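Local coordinates for uncharacterized protein (Bacteroides vulgatus, PDB 4Q88), which probably hydrolyses glycosidic bonds, as a member of glycoside hydrolase family 88 whose substrate is not established, at residues Ala42-Gly47 / Phe342-Phe347; His140-Leu145 / Gly213-Ala218; Phe207-Asp212 / Arg259-Pro264; Pro270-Thr275 / Gly319-Val324; Gly274-Thr279 / Asn305-Thr310. All coordinates share one frame; numbering follows the deposited sequence. Where two conformers were deposited one is given.

Contact 1 of 5, residues Ala42-Gly47 / Phe342-Phe347; sequences AVYHTG and FGIGAF
Tyr-44 and Gly-345 bring helices 39-55 and 341-358 together almost backbone to backbone. Tyr-44 CA lies 4.1 Å from Gly-345 CA, and the segment axes come within 7.3 Å. Such closeness depends on glycine. A CB on Gly-345 would fall 2.8 Å from Val-43 O, and one on Gly-47 would meet Gly-345 O. The Tyr-44 ring stands beside the seam, with Gly-345 N and Ile-344 CG2 at its edge. Tyr-44 CD1 is 4.2 Å from Ile-344 CG2. The phenol end looks elsewhere, to Asn-24 and Gln-28 of helix 13-30. Val-43 fills the flank nearer Phe-342. Val-43 CG1 is anti to the backbone N (chi1 170°) and reaches Phe-342 O at 3.6 Å and Phe-342 CB at 4.0 Å. The Phe-342 ring itself leads off toward Trp-39 and Arg-210. The side chains meet through carbon atoms, and the two segments share no hydrogen bond. Val-43 O is used inside its own helix, by Gly-47 N and Thr-46 OG1. The two segment axes run nearly the same way, 21° apart. Close parallel helices joining an early and a late part of the chain are consistent with the inner layer of the (alpha/alpha)6 barrel known for six-hairpin glycosidases.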
# COMPACT_ATOMS: atom_id res chain seq x y z
N ALA A 42 -4.66 -4.52 -8.58
CA ALA A 42 -4.59 -3.09 -8.55
C ALA A 42 -3.37 -2.60 -7.76
O ALA A 42 -2.79 -1.58 -8.12
CB ALA A 42 -5.86 -2.48 -7.94
N VAL A 43 -2.99 -3.30 -6.69
CA VAL A 43 -1.76 -2.92 -5.93
C VAL A 43 -0.51 -3.14 -6.83
O VAL A 43 0.37 -2.32 -6.85
CB VAL A 43 -1.64 -3.67 -4.60
CG1 VAL A 43 -0.25 -3.45 -3.95
CG2 VAL A 43 -2.73 -3.15 -3.68
N TYR A 44 -0.49 -4.23 -7.59
CA TYR A 44 0.60 -4.47 -8.54
C TYR A 44 0.68 -3.22 -9.46
O TYR A 44 1.76 -2.64 -9.65
CB TYR A 44 0.46 -5.75 -9.36
CG TYR A 44 1.41 -5.61 -10.54
CD1 TYR A 44 2.78 -5.76 -10.38
CD2 TYR A 44 0.93 -5.15 -11.77
CE1 TYR A 44 3.67 -5.52 -11.46
CE2 TYR A 44 1.79 -4.91 -12.84
CZ TYR A 44 3.15 -5.10 -12.68
OH TYR A 44 4.00 -4.79 -13.70
N HIS A 45 -0.48 -2.77 -9.99
CA HIS A 45 -0.47 -1.57 -10.87
C HIS A 45 0.04 -0.34 -10.18
O HIS A 45 0.67 0.47 -10.84
CB HIS A 45 -1.79 -1.36 -11.60
CG HIS A 45 -1.99 -2.38 -12.66
ND1 HIS A 45 -1.38 -2.28 -13.89
CD2 HIS A 45 -2.56 -3.61 -12.62
CE1 HIS A 45 -1.66 -3.35 -14.61
NE2 HIS A 45 -2.35 -4.18 -13.85
N THR A 46 -0.23 -0.11 -8.90
CA THR A 46 0.46 1.00 -8.18
C THR A 46 1.99 0.90 -8.24
O THR A 46 2.69 1.90 -8.45
CB THR A 46 -0.05 1.21 -6.72
OG1 THR A 46 0.37 0.16 -5.83
CG2 THR A 46 -1.54 1.32 -6.70
N GLY A 47 2.53 -0.30 -8.12
CA GLY A 47 3.95 -0.52 -8.29
C GLY A 47 4.43 -0.24 -9.69
O GLY A 47 5.43 0.45 -9.91
N PHE A 342 0.59 -8.54 -5.43
CA PHE A 342 0.58 -7.37 -4.59
C PHE A 342 1.91 -7.14 -3.87
O PHE A 342 2.28 -6.00 -3.60
CB PHE A 342 -0.59 -7.41 -3.59
CG PHE A 342 -0.47 -8.49 -2.56
CD1 PHE A 342 0.22 -8.26 -1.37
CD2 PHE A 342 -1.05 -9.72 -2.76
CE1 PHE A 342 0.38 -9.29 -0.43
CE2 PHE A 342 -0.90 -10.74 -1.83
CZ PHE A 342 -0.20 -10.52 -0.67
N GLY A 343 2.61 -8.24 -3.59
CA GLY A 343 3.92 -8.24 -2.96
C GLY A 343 5.01 -7.80 -3.90
O GLY A 343 5.92 -7.11 -3.51
N ILE A 344 4.88 -8.16 -5.16
CA ILE A 344 5.75 -7.64 -6.21
C ILE A 344 5.52 -6.15 -6.34
O ILE A 344 6.46 -5.39 -6.40
CB ILE A 344 5.49 -8.33 -7.54
CG1 ILE A 344 5.92 -9.81 -7.40
CG2 ILE A 344 6.20 -7.60 -8.69
CD1 ILE A 344 5.55 -10.70 -8.55
N GLY A 345 4.27 -5.74 -6.26
CA GLY A 345 3.97 -4.30 -6.24
C GLY A 345 4.69 -3.54 -5.12
O GLY A 345 5.36 -2.49 -5.35
N ALA A 346 4.54 -4.06 -3.90
CA ALA A 346 5.24 -3.49 -2.75
C ALA A 346 6.76 -3.45 -2.89
O ALA A 346 7.40 -2.41 -2.62
CB ALA A 346 4.83 -4.22 -1.49
N PHE A 347 7.35 -4.56 -3.37
CA PHE A 347 8.77 -4.62 -3.67
C PHE A 347 9.21 -3.52 -4.66
O PHE A 347 10.16 -2.81 -4.39
CB PHE A 347 9.15 -5.99 -4.19
CG PHE A 347 10.63 -6.15 -4.49
CD1 PHE A 347 11.16 -5.71 -5.69
CD2 PHE A 347 11.48 -6.71 -3.55
CE1 PHE A 347 12.54 -5.84 -5.95
CE2 PHE A 347 12.83 -6.86 -3.82
CZ PHE A 347 13.35 -6.41 -4.99

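Contact 2 of 5, residues His140-Leu145 / Gly213-Ala218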
# COMPACT_ATOMS: atom_id res chain seq x y z
N HIS A 140 -12.90 0.27 7.57
CA HIS A 140 -13.07 -0.51 8.82
C HIS A 140 -12.03 -1.65 8.97
O HIS A 140 -12.16 -2.52 9.87
CB HIS A 140 -14.51 -1.15 8.87
CG HIS A 140 -14.90 -1.90 7.62
ND1 HIS A 140 -14.65 -3.23 7.43
CD2 HIS A 140 -15.54 -1.48 6.50
CE1 HIS A 140 -15.08 -3.60 6.23
NE2 HIS A 140 -15.65 -2.56 5.66
N TRP A 141 -11.02 -1.67 8.09
CA TRP A 141 -9.88 -2.60 8.16
C TRP A 141 -8.65 -1.80 7.75
O TRP A 141 -8.76 -0.89 6.90
CB TRP A 141 -10.14 -3.89 7.35
CG TRP A 141 -9.97 -3.78 5.90
CD1 TRP A 141 -8.98 -4.37 5.17
CD2 TRP A 141 -10.82 -3.10 4.96
NE1 TRP A 141 -9.14 -4.06 3.82
CE2 TRP A 141 -10.24 -3.25 3.68
CE3 TRP A 141 -11.97 -2.31 5.08
CZ2 TRP A 141 -10.77 -2.66 2.54
CZ3 TRP A 141 -12.49 -1.70 3.95
CH2 TRP A 141 -11.90 -1.90 2.69
N VAL A 142 -7.50 -2.06 8.37
CA VAL A 142 -6.39 -1.11 8.21
C VAL A 142 -5.88 -1.02 6.76
O VAL A 142 -5.47 0.05 6.31
CB VAL A 142 -5.24 -1.40 9.18
CG1 VAL A 142 -4.49 -2.66 8.78
CG2 VAL A 142 -4.25 -0.23 9.23
N ASP A 143 -6.00 -2.13 6.01
CA ASP A 143 -5.48 -2.18 4.64
C ASP A 143 -6.17 -1.10 3.74
O ASP A 143 -5.61 -0.64 2.75
CB ASP A 143 -5.67 -3.53 3.97
CG ASP A 143 -5.44 -4.75 4.85
OD1 ASP A 143 -5.65 -4.73 6.07
OD2 ASP A 143 -5.15 -5.78 4.27
N ALA A 144 -7.39 -0.71 4.11
CA ALA A 144 -8.18 0.28 3.41
C ALA A 144 -7.44 1.57 3.27
O ALA A 144 -7.64 2.30 2.29
CB ALA A 144 -9.49 0.58 4.11
N LEU A 145 -6.59 1.89 4.24
CA LEU A 145 -5.83 3.10 4.10
C LEU A 145 -4.96 3.16 2.84
O LEU A 145 -4.85 4.22 2.21
CB LEU A 145 -5.00 3.42 5.35
CG LEU A 145 -5.77 3.48 6.69
CD1 LEU A 145 -4.80 3.92 7.79
CD2 LEU A 145 -6.94 4.46 6.60
N GLY A 213 2.17 -1.90 7.36
CA GLY A 213 2.83 -1.52 6.09
C GLY A 213 1.90 -0.74 5.18
O GLY A 213 2.27 0.30 4.63
N TRP A 214 0.68 -1.27 5.00
CA TRP A 214 -0.29 -0.56 4.17
C TRP A 214 -0.48 0.88 4.69
O TRP A 214 -0.42 1.87 3.93
CB TRP A 214 -1.65 -1.28 4.17
CG TRP A 214 -1.74 -2.58 3.44
CD1 TRP A 214 -2.31 -3.72 3.94
CD2 TRP A 214 -1.33 -2.90 2.10
NE1 TRP A 214 -2.29 -4.69 3.00
CE2 TRP A 214 -1.64 -4.24 1.89
CE3 TRP A 214 -0.69 -2.21 1.08
CZ2 TRP A 214 -1.37 -4.88 0.70
CZ3 TRP A 214 -0.41 -2.88 -0.10
CH2 TRP A 214 -0.77 -4.18 -0.28
N ALA A 215 -0.65 1.02 6.02
CA ALA A 215 -0.92 2.31 6.60
C ALA A 215 0.25 3.28 6.42
O ALA A 215 0.06 4.44 6.00
CB ALA A 215 -1.27 2.18 8.10
N PHE A 216 1.46 2.81 6.70
CA PHE A 216 2.67 3.64 6.63
C PHE A 216 2.95 4.08 5.18
O PHE A 216 3.22 5.28 4.94
CB PHE A 216 3.84 2.86 7.19
CG PHE A 216 5.09 3.64 7.39
CD1 PHE A 216 5.16 4.71 8.23
CD2 PHE A 216 6.30 3.15 6.86
CE1 PHE A 216 6.34 5.40 8.43
CE2 PHE A 216 7.49 3.80 7.11
CZ PHE A 216 7.53 4.92 7.90
N ALA A 217 2.90 3.15 4.24
CA ALA A 217 3.05 3.52 2.79
C ALA A 217 1.92 4.46 2.32
O ALA A 217 2.16 5.35 1.52
CB ALA A 217 3.07 2.30 1.92
N ALA A 218 0.71 4.22 2.82
CA ALA A 218 -0.41 5.12 2.55
C ALA A 218 -0.13 6.54 2.94
O ALA A 218 -0.44 7.49 2.16
CB ALA A 218 -1.70 4.60 3.17
O HOH W 1 -3.55 -7.50 2.78
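Leu-145, Val-142 and Ala-215 form the tight, apolar part of this contact. Leu-145 CD1 reaches Ala-215 CB at 3.9 Å, and Val-142 CG2 meets the same methyl at 4.0 Å. Val-142 CG2 is anti to the backbone N, which turns it to that methyl. One turn on, Ala-218 CB comes 3.3 Å from Leu-145 O. The small alanines let the start of helix 144-159 lie close against helix 209-225. The other side is polar and bridged by water. Asp-143 lies against the pyrrole part of Trp-214, with Asp-143 CB 3.4 Å from Trp-214 CD1. Carboxylate and ring are inclined 34° to each other. A water joins them. It donates to Asp-143 OD2 at 2.8 Å and accepts from Trp-214 NE1 at 3.1 Å, in the plane of the indole. Asp-143 is partly exposed, although Trp-214 beside it is buried like the alanines. A type I turn from Trp-141 to Ala-144 leads the chain into its helix. Around this pair, Met-243 of helix 233-249 packs on Ala-215, and Leu-277 of helix 272-287 packs on Trp-214. Val-142 is tied by its backbone to Arg-189, just after strand 186-187.

Contact 3 of 5, residues Phe207-Asp212 / Arg259-Pro264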
# COMPACT_ATOMS: atom_id res chain seq x y z
N PHE A 207 -0.00 -6.60 16.44
CA PHE A 207 0.01 -5.64 15.34
C PHE A 207 0.48 -6.35 14.08
O PHE A 207 1.63 -6.83 14.02
CB PHE A 207 0.90 -4.44 15.68
CG PHE A 207 0.41 -3.63 16.84
CD1 PHE A 207 -0.71 -2.84 16.71
CD2 PHE A 207 1.12 -3.60 18.04
CE1 PHE A 207 -1.16 -2.07 17.75
CE2 PHE A 207 0.67 -2.85 19.08
CZ PHE A 207 -0.47 -2.08 18.96
N TRP A 208 -0.42 -6.47 13.10
CA TRP A 208 -0.08 -7.16 11.87
C TRP A 208 0.84 -6.35 11.01
O TRP A 208 0.48 -5.22 10.62
CB TRP A 208 -1.35 -7.51 11.10
CG TRP A 208 -1.18 -8.30 9.87
CD1 TRP A 208 -0.36 -9.37 9.69
CD2 TRP A 208 -1.92 -8.15 8.66
NE1 TRP A 208 -0.51 -9.87 8.40
CE2 TRP A 208 -1.47 -9.13 7.76
CE3 TRP A 208 -2.91 -7.24 8.23
CZ2 TRP A 208 -2.02 -9.29 6.47
CZ3 TRP A 208 -3.41 -7.36 6.91
CH2 TRP A 208 -2.94 -8.37 6.05
N SER A 209 1.96 -6.93 10.59
CA SER A 209 2.97 -6.23 9.77
C SER A 209 2.45 -5.72 8.45
O SER A 209 2.59 -4.50 8.17
CB SER A 209 4.19 -7.15 9.46
OG SER A 209 5.16 -6.49 8.66
N ARG A 210 1.87 -6.56 7.60
CA ARG A 210 1.42 -6.04 6.28
C ARG A 210 0.36 -4.95 6.53
O ARG A 210 0.35 -3.93 5.83
CB ARG A 210 0.90 -7.17 5.37
CG ARG A 210 0.19 -6.60 4.22
CD ARG A 210 0.10 -7.54 3.03
NE ARG A 210 -0.80 -8.66 3.20
CZ ARG A 210 -0.46 -9.94 3.05
NH1 ARG A 210 -1.41 -10.89 3.14
NH2 ARG A 210 0.79 -10.29 2.83
N GLY A 211 -0.47 -5.09 7.55
CA GLY A 211 -1.50 -4.07 7.89
C GLY A 211 -0.86 -2.69 8.15
O GLY A 211 -1.27 -1.65 7.59
N ASP A 212 0.10 -2.66 9.05
CA ASP A 212 0.82 -1.45 9.33
C ASP A 212 1.68 -0.98 8.17
O ASP A 212 1.82 0.27 7.98
CB ASP A 212 1.60 -1.52 10.63
CG ASP A 212 0.71 -1.35 11.82
OD1 ASP A 212 0.37 -0.21 12.09
OD2 ASP A 212 0.22 -2.39 12.38
N ARG A 259 5.41 -11.03 11.07
CA ARG A 259 4.01 -10.82 10.82
C ARG A 259 3.24 -10.25 12.03
O ARG A 259 2.32 -9.46 11.84
CB ARG A 259 3.39 -12.13 10.36
CG ARG A 259 3.78 -12.53 8.93
CD ARG A 259 3.45 -14.01 8.74
NE ARG A 259 4.50 -14.83 9.29
CZ ARG A 259 4.39 -16.14 9.49
NH1 ARG A 259 3.30 -16.80 9.04
NH2 ARG A 259 5.43 -16.80 10.03
N SER A 260 3.58 -10.68 13.26
CA SER A 260 3.14 -10.03 14.47
C SER A 260 4.31 -9.19 14.95
O SER A 260 5.35 -9.73 15.36
CB SER A 260 2.70 -11.05 15.56
OG SER A 260 2.12 -10.37 16.64
N LEU A 261 4.19 -7.87 14.78
CA LEU A 261 5.34 -6.99 14.83
C LEU A 261 6.12 -7.05 16.14
O LEU A 261 7.36 -7.03 16.11
CB LEU A 261 4.92 -5.53 14.54
CG LEU A 261 4.58 -5.21 13.11
CD1 LEU A 261 3.85 -3.86 13.01
CD2 LEU A 261 5.80 -5.25 12.21
N ILE A 262 5.40 -7.15 17.26
CA ILE A 262 6.08 -7.21 18.55
C ILE A 262 5.99 -8.58 19.25
O ILE A 262 6.42 -8.71 20.37
CB ILE A 262 5.71 -6.02 19.43
CG1 ILE A 262 4.23 -6.02 19.76
CG2 ILE A 262 6.06 -4.69 18.73
CD1 ILE A 262 3.90 -5.02 20.86
N ASP A 263 5.57 -9.63 18.52
CA ASP A 263 5.71 -11.04 18.96
C ASP A 263 6.30 -11.88 17.82
O ASP A 263 5.60 -12.62 17.12
CB ASP A 263 4.40 -11.59 19.42
CG ASP A 263 4.57 -12.89 20.21
OD1 ASP A 263 5.65 -13.51 20.12
OD2 ASP A 263 3.65 -13.29 20.96
N PRO A 264 7.61 -11.76 17.62
CA PRO A 264 8.21 -12.53 16.54
C PRO A 264 8.04 -14.04 16.71
O PRO A 264 7.90 -14.73 15.70
CB PRO A 264 9.71 -12.14 16.59
CG PRO A 264 9.87 -11.18 17.69
CD PRO A 264 8.54 -10.80 18.23
O HOH W 2 2.50 -7.74 17.55
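Leu-261 has CG anti to the carbonyl carbon (chi1 -73°), a turn that aims its fork at the start of helix 209-225. One branch, Leu-261 CD2, lies 3.7 Å from Ser-209 CB. The other, Leu-261 CD1, packs 4.0 Å from Phe-207 CB and also touches Asp-212, whose OD1 is held by Tyr-187 N. Trp-208 has CG anti to its backbone N (chi1 -176°), which lays the indole along the first helical turn, with Arg-210 CB and Gly-211 N over one face. Arg-259 O is at the edge, 3.4 Å from Trp-208 CD1. Trp-208 NE1 is hydrogen-bonded to Gln-322 OE1. The backbones are joined by two hydrogen bonds. Leu-261 N gives a straight bond of 2.9 Å to Phe-207 O, nearly along the C=O axis. Ser-209 N gives one of 2.8 Å to Arg-259 O from above the carbonyl plane. A water links Phe-207 N, Ser-260 OG and Ile-262 N. Ser-260 OG is also hydrogen-bonded to Asp-206. An alanine in place of Leu-261 would probably open a gap beside Ser-209 CB, Phe-207 CB and Asp-212. The arrangement is an isolated antiparallel beta bridge, with Trp-208 and Ser-260 as its non-hydrogen-bonded pair. It ties the loop 259-264 to the N-terminus of a helix for which Trp-208 is the N-cap residue.

Contact 4 of 5, residues Pro270-Thr275 / Gly319-Val324; sequences PETSGT and GYIQPV
The carboxylate of Glu-271 and the backbone of Gln-322 meet at the start of helix 272-287. Glu-271 OE2 takes Gln-322 N on its anti lone pair, at 2.9 Å and 175°. Ser-273 OG reaches the syn side of the same oxygen at 2.6 Å, a little out of plane, and Ser-273 N comes from above the carboxylate at 2.9 Å. Glu-271 OE1 uses its syn lone pair for Gly-274 N. The Gln-322 amide is turned 56° from the carboxylate. A water donates to Gln-322 OE1, besides its bond to Trp-208, and, weakly, to Glu-271 OE1. The Tyr-320 ring meets Pro-270 obliquely, with Pro-270 CB 3.8 Å from Tyr-320 CD1. Thr-272 adds two more bonds: Thr-272 N to Tyr-320 O, 2.9 Å, and Thr-272 OG1 to Gly-319 O, 2.7 Å. Glu-271 bends at chi2 (-78°), which curls its acid back over the helix end. An alanine here would probably leave Ser-273 N and OG, Gly-274 N and Gln-322 N without their acceptor and weaken the hold on the loop near Gln-322. The acid is thus an N-cap and a loop anchor at once. Several donors and the helix N-terminus around one buried carboxylate would probably favour its ionised form, and Arg-210 lies at the distance of a weak ion pair.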
# COMPACT_ATOMS: atom_id res chain seq x y z
N PRO A 270 11.20 -14.53 8.31
CA PRO A 270 11.00 -13.51 7.29
C PRO A 270 9.58 -13.40 6.77
O PRO A 270 8.88 -14.43 6.58
CB PRO A 270 11.88 -13.96 6.14
CG PRO A 270 12.70 -15.08 6.60
CD PRO A 270 12.25 -15.52 7.95
N GLU A 271 9.18 -12.16 6.48
CA GLU A 271 8.00 -11.86 5.70
C GLU A 271 8.32 -10.60 4.87
O GLU A 271 8.92 -9.66 5.38
CB GLU A 271 6.74 -11.68 6.57
CG GLU A 271 5.44 -11.84 5.77
CD GLU A 271 5.07 -10.61 4.92
OE1 GLU A 271 5.22 -9.50 5.45
OE2 GLU A 271 4.60 -10.78 3.74
N THR A 272 7.99 -10.64 3.59
CA THR A 272 8.43 -9.62 2.64
C THR A 272 7.48 -8.43 2.45
O THR A 272 7.94 -7.32 2.17
CB THR A 272 8.72 -10.28 1.30
OG1 THR A 272 9.86 -11.14 1.48
CG2 THR A 272 9.00 -9.25 0.18
N SER A 273 6.18 -8.68 2.44
CA SER A 273 5.26 -7.63 2.00
C SER A 273 5.20 -6.50 2.99
O SER A 273 5.31 -5.33 2.59
CB SER A 273 3.87 -8.17 1.68
OG SER A 273 3.26 -8.79 2.81
N GLY A 274 5.11 -6.79 4.28
CA GLY A 274 5.21 -5.72 5.28
C GLY A 274 6.53 -4.98 5.20
O GLY A 274 6.60 -3.74 5.04
N THR A 275 7.60 -5.76 5.17
CA THR A 275 8.94 -5.23 5.06
C THR A 275 9.05 -4.29 3.89
O THR A 275 9.65 -3.22 4.04
CB THR A 275 9.98 -6.37 4.95
OG1 THR A 275 9.84 -7.23 6.11
CG2 THR A 275 11.32 -5.86 4.86
N GLY A 319 9.93 -13.63 -3.04
CA GLY A 319 9.46 -14.69 -2.14
C GLY A 319 9.14 -14.20 -0.72
O GLY A 319 9.25 -13.01 -0.41
N TYR A 320 8.74 -15.15 0.12
CA TYR A 320 8.38 -14.89 1.51
C TYR A 320 7.23 -13.89 1.67
O TYR A 320 7.14 -13.24 2.70
CB TYR A 320 9.57 -14.44 2.37
CG TYR A 320 10.73 -15.40 2.45
CD1 TYR A 320 10.77 -16.40 3.40
CD2 TYR A 320 11.79 -15.32 1.54
CE1 TYR A 320 11.86 -17.29 3.48
CE2 TYR A 320 12.87 -16.20 1.60
CZ TYR A 320 12.91 -17.17 2.57
OH TYR A 320 14.02 -18.02 2.60
N ILE A 321 6.32 -13.88 0.72
CA ILE A 321 5.11 -13.04 0.83
C ILE A 321 4.01 -13.80 1.55
O ILE A 321 3.51 -14.85 1.07
CB ILE A 321 4.66 -12.51 -0.54
CG1 ILE A 321 5.75 -11.62 -1.13
CG2 ILE A 321 3.32 -11.72 -0.39
CD1 ILE A 321 5.64 -11.40 -2.62
N GLN A 322 3.56 -13.27 2.69
CA GLN A 322 2.49 -13.91 3.48
C GLN A 322 1.25 -13.99 2.56
O GLN A 322 0.88 -13.00 1.94
CB GLN A 322 2.12 -13.07 4.70
CG GLN A 322 0.95 -13.65 5.48
CD GLN A 322 0.62 -12.85 6.74
OE1 GLN A 322 1.09 -11.74 6.95
NE2 GLN A 322 -0.17 -13.45 7.60
N PRO A 323 0.59 -15.13 2.51
CA PRO A 323 -0.58 -15.28 1.61
C PRO A 323 -1.80 -14.53 2.14
O PRO A 323 -1.79 -14.03 3.28
CB PRO A 323 -0.86 -16.78 1.63
CG PRO A 323 -0.10 -17.31 2.77
CD PRO A 323 1.10 -16.44 2.95
N VAL A 324 -2.83 -14.47 1.31
CA VAL A 324 -4.06 -13.79 1.65
C VAL A 324 -5.05 -14.77 2.32
O VAL A 324 -5.31 -15.83 1.80
CB VAL A 324 -4.73 -13.24 0.39
CG1 VAL A 324 -6.01 -12.50 0.74
CG2 VAL A 324 -3.77 -12.31 -0.34
O HOH W 3 2.78 -9.45 7.21

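Contact 5 of 5, residues Gly274-Thr279 / Asn305-Thr310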
# COMPACT_ATOMS: atom_id res chain seq x y z
N GLY A 274 5.11 -6.79 4.28
CA GLY A 274 5.21 -5.72 5.28
C GLY A 274 6.53 -4.98 5.20
O GLY A 274 6.60 -3.74 5.04
N THR A 275 7.60 -5.76 5.17
CA THR A 275 8.94 -5.23 5.06
C THR A 275 9.05 -4.29 3.89
O THR A 275 9.65 -3.22 4.04
CB THR A 275 9.98 -6.37 4.95
OG1 THR A 275 9.84 -7.23 6.11
CG2 THR A 275 11.32 -5.86 4.86
N ALA A 276 8.52 -4.67 2.73
CA ALA A 276 8.73 -3.83 1.52
C ALA A 276 7.95 -2.51 1.64
O ALA A 276 8.46 -1.44 1.28
CB ALA A 276 8.26 -4.59 0.27
N LEU A 277 6.74 -2.59 2.17
CA LEU A 277 5.94 -1.37 2.41
C LEU A 277 6.61 -0.43 3.39
O LEU A 277 6.66 0.81 3.17
CB LEU A 277 4.54 -1.72 2.84
CG LEU A 277 3.72 -2.45 1.75
CD1 LEU A 277 2.57 -3.17 2.42
CD2 LEU A 277 3.24 -1.47 0.71
N PHE A 278 7.14 -1.00 4.46
CA PHE A 278 7.89 -0.17 5.43
C PHE A 278 9.11 0.47 4.77
O PHE A 278 9.41 1.64 4.99
CB PHE A 278 8.34 -0.97 6.62
CG PHE A 278 7.21 -1.50 7.51
CD1 PHE A 278 6.15 -0.70 7.86
CD2 PHE A 278 7.28 -2.76 8.03
CE1 PHE A 278 5.16 -1.14 8.72
CE2 PHE A 278 6.28 -3.25 8.85
CZ PHE A 278 5.20 -2.44 9.19
N THR A 279 9.85 -0.32 3.99
CA THR A 279 11.07 0.18 3.38
C THR A 279 10.74 1.35 2.46
O THR A 279 11.49 2.35 2.41
CB THR A 279 11.80 -0.97 2.64
OG1 THR A 279 12.09 -2.01 3.58
CG2 THR A 279 13.08 -0.48 2.01
N ASN A 305 18.71 -4.54 2.31
CA ASN A 305 19.61 -5.68 2.16
C ASN A 305 18.84 -7.01 2.25
O ASN A 305 19.05 -7.93 1.44
CB ASN A 305 20.76 -5.66 3.17
CG ASN A 305 21.66 -6.86 3.00
OD1 ASN A 305 22.33 -7.00 1.98
ND2 ASN A 305 21.63 -7.77 3.96
N TYR A 306 17.88 -7.08 3.17
CA TYR A 306 16.99 -8.25 3.23
C TYR A 306 16.20 -8.43 1.93
O TYR A 306 16.10 -9.55 1.38
CB TYR A 306 16.00 -8.16 4.41
CG TYR A 306 14.83 -9.10 4.18
CD1 TYR A 306 14.90 -10.42 4.55
CD2 TYR A 306 13.64 -8.65 3.59
CE1 TYR A 306 13.84 -11.27 4.35
CE2 TYR A 306 12.58 -9.51 3.34
CZ TYR A 306 12.69 -10.82 3.74
OH TYR A 306 11.68 -11.69 3.48
N LEU A 307 15.61 -7.34 1.44
CA LEU A 307 14.79 -7.43 0.24
C LEU A 307 15.63 -7.91 -0.97
O LEU A 307 15.14 -8.70 -1.77
CB LEU A 307 14.16 -6.09 -0.11
CG LEU A 307 13.06 -5.67 0.91
CD1 LEU A 307 12.60 -4.26 0.66
CD2 LEU A 307 11.89 -6.63 0.80
N LYS A 308 16.83 -7.35 -1.09
CA LYS A 308 17.70 -7.57 -2.28
C LYS A 308 18.33 -8.96 -2.23
O LYS A 308 18.52 -9.59 -3.27
CB LYS A 308 18.78 -6.50 -2.33
CG LYS A 308 19.89 -6.67 -3.34
CD LYS A 308 20.99 -5.64 -3.10
CE LYS A 308 21.79 -5.41 -4.37
NZ LYS A 308 22.93 -4.46 -4.13
N THR A 309 18.64 -9.43 -1.03
CA THR A 309 19.44 -10.65 -0.82
C THR A 309 18.59 -11.89 -0.57
O THR A 309 18.95 -13.00 -0.98
CB THR A 309 20.40 -10.53 0.38
OG1 THR A 309 21.21 -9.36 0.24
CG2 THR A 309 21.31 -11.74 0.50
N THR A 310 17.49 -11.71 0.16
CA THR A 310 16.65 -12.83 0.56
C THR A 310 15.31 -12.91 -0.16
O THR A 310 14.92 -13.97 -0.64
CB THR A 310 16.46 -12.81 2.09
OG1 THR A 310 17.75 -12.92 2.72
CG2 THR A 310 15.57 -13.93 2.56
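Leu-307 reaches from helix 293-311 into the side of helix 272-287 and buries more surface here than any other residue. Its CG is anti to the carbonyl carbon (chi1 -70°). With CD1 anti at chi2 (172°), CD1 reaches Thr-279 while CD2 turns to Thr-275 and Ala-276. Leu-307 CD1 meets Thr-279 tip to tip, 3.7 Å from Thr-279 OG1, and also sits 4.0 Å from Ala-276 CA. Leu-307 CD2 is 4.2 Å from Ala-276 CB and equally near the methyl of Thr-275. That methyl, CG2, is anti to the backbone N and is the apolar branch offered to the partner. It also touches Tyr-306, with Thr-275 CG2 3.8 Å from Tyr-306 CD2; the two side chains cross at about a right angle. The rings of Tyr-306 and Tyr-256 meet edge to face, and Tyr-306 OH is bonded to Thr-272. Thr-279 turns its hydroxyl back to its own helix. Thr-279 OG1 donates to Thr-275 O at 2.8 Å, while Thr-279 N reaches that oxygen from the opposite face of the carbonyl. The hydroxyl is therefore satisfied although a methyl lies against it. The segment axes stay 10.5 Å apart and run 134° to each other. Two successive helices joined by a short loop form an alpha hairpin, consistent with the six-hairpin fold of this clan.

Helix 209-225 serves contacts 2 and 3, and helix 272-287 serves contacts 4 and 5, which share Gly-274 and Thr-275. Contacts 4 and 5 have centres about 9 Å apart, and contacts 3 and 4 about 11 Å. Polar bonds join contact 4 to contact 3, where Arg-210 NH2 lies 2.9 Å from Gln-322 O, and to contact 5, where Thr-272 OG1 lies 2.8 Å from Tyr-306 OH. The other links are packing. Trp-214 joins contact 2 to contact 1 through Val-43, and Phe-278 of contact 5 packs on Gly-213 and Ser-209. Contacts 2 to 5 all lie within the chain loop closed by contact 1. None of the five contacts includes a bound ligand, and no active site is assigned.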